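Local coordinates for DnaJ-like protein MG200 (Mycoplasma genitalium, PDB 4DCZ) that is of unknown molecular function but is a terminal organelle protein whose dimeric EAGR box domain is probably involved in mycoplasma motility, at residues A[46-52]-A[64-70]. Residues are numbered along the deposited sequence.
Sequences WEALVGD and WSWKGYF
Two edge-to-face (T-shaped) ring contacts meet on one indole, W46, in this aromatic cluster of the EAGR box, the domain enriched in aromatic and glycine residues. W46 (chi1 m) turns its six-membered edge to the face of W66 (centroids 5.0 Å, planes 67°) and presents its five-membered face to the edge of F70 (5.2 Å, 87°). No hydrogen bond joins the segments; they meet by apolar and aromatic packing that buries 531 Å², both sides summed.

Residues 46-52 leave helix 43-47 through a type I turn, E47 to V50, then a type II turn, L49 to D52, closed by D52 N to L49 O at 3.1 Å. G51 (phi 88°) takes the left-handed position, where a CB would jam against the preceding carbonyl. The central strand of the antiparallel sheet, 64-70, is interrupted at K67, and CA atoms pair V50 with W64 (7.2 Å) and W46 with F70 (8.5 Å).

W64 (chi1 t) lies under the second turn, with CH-pi contacts from V50 CA (4.2 Å to the five-membered centroid) and G51 CA (3.9 Å to the six-membered). W66 and F70 are both chi1 m; L49 CB reaches W66 CZ3 (3.8 Å) and L49 CD1 reaches F70 CZ (3.9 Å). The ring of Y69 stacks on Y69 of the second subunit, while within the chain Y69 CB lies 3.7 Å from W46 CH2.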
loop_
_atom_site.group_PDB
_atom_site.type_symbol
_atom_site.label_atom_id
_atom_site.label_comp_id
_atom_site.label_asym_id
_atom_site.label_seq_id
_atom_site.Cartn_x
_atom_site.Cartn_y
_atom_site.Cartn_z
ATOM N N TRP A 46 2.075 2.102 -9.518
ATOM C CA TRP A 46 0.613 2.093 -9.526
ATOM C C TRP A 46 0.010 2.488 -10.880
ATOM O O TRP A 46 -0.975 1.885 -11.311
ATOM C CB TRP A 46 0.020 3.057 -8.506
ATOM C CG TRP A 46 0.247 2.801 -7.059
ATOM C CD1 TRP A 46 1.252 3.295 -6.320
ATOM C CD2 TRP A 46 -0.614 2.112 -6.148
ATOM N NE1 TRP A 46 1.110 2.939 -5.008
ATOM C CE2 TRP A 46 -0.033 2.210 -4.874
ATOM C CE3 TRP A 46 -1.810 1.405 -6.286
ATOM C CZ2 TRP A 46 -0.605 1.634 -3.739
ATOM C CZ3 TRP A 46 -2.392 0.850 -5.159
ATOM C CH2 TRP A 46 -1.789 0.972 -3.900
ATOM N N GLU A 47 0.536 3.515 -11.525
ATOM C CA GLU A 47 -0.110 3.971 -12.726
ATOM C C GLU A 47 -0.051 2.917 -13.828
ATOM O O GLU A 47 -0.958 2.817 -14.652
ATOM C CB GLU A 47 0.492 5.248 -13.205
ATOM C CG GLU A 47 0.298 6.383 -12.242
ATOM C CD GLU A 47 -1.062 6.998 -12.317
ATOM O OE1 GLU A 47 -1.414 7.479 -13.433
ATOM O OE2 GLU A 47 -1.762 7.039 -11.269
ATOM N N ALA A 48 0.977 2.097 -13.841
ATOM C CA ALA A 48 1.061 1.079 -14.885
ATOM C C ALA A 48 -0.201 0.203 -14.798
ATOM O O ALA A 48 -0.727 -0.289 -15.815
ATOM C CB ALA A 48 2.343 0.265 -14.757
ATOM N N LEU A 49 -0.725 0.072 -13.596
ATOM C CA LEU A 49 -1.829 -0.817 -13.354
ATOM C C LEU A 49 -3.203 -0.165 -13.553
ATOM O O LEU A 49 -4.208 -0.882 -13.657
ATOM C CB LEU A 49 -1.784 -1.359 -11.926
ATOM C CG LEU A 49 -0.466 -1.944 -11.424
ATOM C CD1 LEU A 49 -0.559 -2.138 -9.905
ATOM C CD2 LEU A 49 -0.134 -3.248 -12.113
ATOM N N VAL A 50 -3.274 1.164 -13.590
ATOM C CA VAL A 50 -4.571 1.810 -13.811
ATOM C C VAL A 50 -5.187 1.327 -15.132
ATOM O O VAL A 50 -4.513 1.222 -16.149
ATOM C CB VAL A 50 -4.457 3.344 -13.793
ATOM C CG1 VAL A 50 -5.747 3.965 -14.160
ATOM C CG2 VAL A 50 -4.052 3.794 -12.424
ATOM N N GLY A 51 -6.465 0.994 -15.097
ATOM C CA GLY A 51 -7.178 0.591 -16.303
ATOM C C GLY A 51 -7.094 -0.892 -16.618
ATOM O O GLY A 51 -7.679 -1.353 -17.608
ATOM N N ASP A 52 -6.377 -1.639 -15.780
ATOM C CA ASP A 52 -6.076 -3.023 -16.077
ATOM C C ASP A 52 -6.919 -3.772 -15.108
ATOM O O ASP A 52 -6.669 -3.727 -13.923
ATOM C CB ASP A 52 -4.590 -3.305 -15.874
ATOM C CG ASP A 52 -4.228 -4.801 -15.953
ATOM O OD1 ASP A 52 -5.130 -5.677 -15.850
ATOM O OD2 ASP A 52 -2.998 -5.090 -16.054
ATOM N N TRP A 64 -11.421 5.049 -10.806
ATOM C CA TRP A 64 -10.715 3.790 -10.691
ATOM C C TRP A 64 -10.659 3.348 -9.217
ATOM O O TRP A 64 -10.358 4.157 -8.361
ATOM C CB TRP A 64 -9.317 3.918 -11.281
ATOM C CG TRP A 64 -8.589 2.651 -11.305
ATOM C CD1 TRP A 64 -7.576 2.320 -10.503
ATOM C CD2 TRP A 64 -8.829 1.515 -12.146
ATOM N NE1 TRP A 64 -7.133 1.054 -10.792
ATOM C CE2 TRP A 64 -7.896 0.533 -11.793
ATOM C CE3 TRP A 64 -9.730 1.242 -13.167
ATOM C CZ2 TRP A 64 -7.823 -0.713 -12.414
ATOM C CZ3 TRP A 64 -9.678 -0.008 -13.792
ATOM C CH2 TRP A 64 -8.715 -0.968 -13.422
ATOM N N SER A 65 -10.993 2.093 -8.924
ATOM C CA SER A 65 -10.894 1.561 -7.572
ATOM C C SER A 65 -10.066 0.346 -7.664
ATOM O O SER A 65 -10.076 -0.330 -8.679
ATOM C CB SER A 65 -12.240 1.135 -7.011
ATOM O OG SER A 65 -13.185 2.164 -7.162
ATOM N N TRP A 66 -9.404 0.025 -6.570
ATOM C CA TRP A 66 -8.340 -0.963 -6.592
ATOM C C TRP A 66 -8.772 -2.239 -5.941
ATOM O O TRP A 66 -9.467 -2.186 -4.961
ATOM C CB TRP A 66 -7.149 -0.440 -5.803
ATOM C CG TRP A 66 -6.483 0.713 -6.435
ATOM C CD1 TRP A 66 -6.595 2.039 -6.086
ATOM C CD2 TRP A 66 -5.593 0.658 -7.545
ATOM N NE1 TRP A 66 -5.796 2.797 -6.925
ATOM C CE2 TRP A 66 -5.182 1.964 -7.822
ATOM C CE3 TRP A 66 -5.121 -0.373 -8.338
ATOM C CZ2 TRP A 66 -4.332 2.258 -8.837
ATOM C CZ3 TRP A 66 -4.239 -0.081 -9.359
ATOM C CH2 TRP A 66 -3.850 1.218 -9.594
ATOM N N LYS A 67 -8.298 -3.374 -6.448
ATOM C CA LYS A 67 -8.594 -4.649 -5.821
ATOM C C LYS A 67 -7.449 -5.151 -4.882
ATOM O O LYS A 67 -7.571 -6.208 -4.192
ATOM C CB LYS A 67 -8.948 -5.672 -6.908
ATOM C CG LYS A 67 -10.283 -5.399 -7.602
ATOM C CD LYS A 67 -10.751 -6.583 -8.512
ATOM C CE LYS A 67 -10.571 -6.354 -10.037
ATOM N NZ LYS A 67 -11.354 -7.343 -10.897
ATOM N N GLY A 68 -6.369 -4.380 -4.832
ATOM C CA GLY A 68 -5.264 -4.711 -3.950
ATOM C C GLY A 68 -4.385 -3.505 -3.673
ATOM O O GLY A 68 -4.841 -2.366 -3.795
ATOM N N TYR A 69 -3.121 -3.755 -3.308
ATOM C CA TYR A 69 -2.129 -2.692 -3.049
ATOM C C TYR A 69 -0.725 -3.243 -2.876
ATOM O O TYR A 69 -0.510 -4.441 -2.631
ATOM C CB TYR A 69 -2.484 -1.942 -1.771
ATOM C CG TYR A 69 -2.568 -2.839 -0.587
ATOM C CD1 TYR A 69 -1.515 -2.974 0.257
ATOM C CD2 TYR A 69 -3.694 -3.592 -0.343
ATOM C CE1 TYR A 69 -1.586 -3.840 1.370
ATOM C CE2 TYR A 69 -3.789 -4.456 0.776
ATOM C CZ TYR A 69 -2.717 -4.573 1.602
ATOM O OH TYR A 69 -2.750 -5.381 2.663
ATOM N N PHE A 70 0.237 -2.357 -2.930
ATOM C CA PHE A 70 1.584 -2.767 -2.644
ATOM C C PHE A 70 1.841 -2.739 -1.165
ATOM O O PHE A 70 1.422 -1.796 -0.482
ATOM C CB PHE A 70 2.524 -1.820 -3.296
ATOM C CG PHE A 70 2.508 -1.923 -4.766
ATOM C CD1 PHE A 70 3.183 -2.937 -5.397
ATOM C CD2 PHE A 70 1.841 -1.029 -5.517
ATOM C CE1 PHE A 70 3.212 -3.024 -6.770
ATOM C CE2 PHE A 70 1.862 -1.146 -6.900
ATOM C CZ PHE A 70 2.544 -2.126 -7.508
#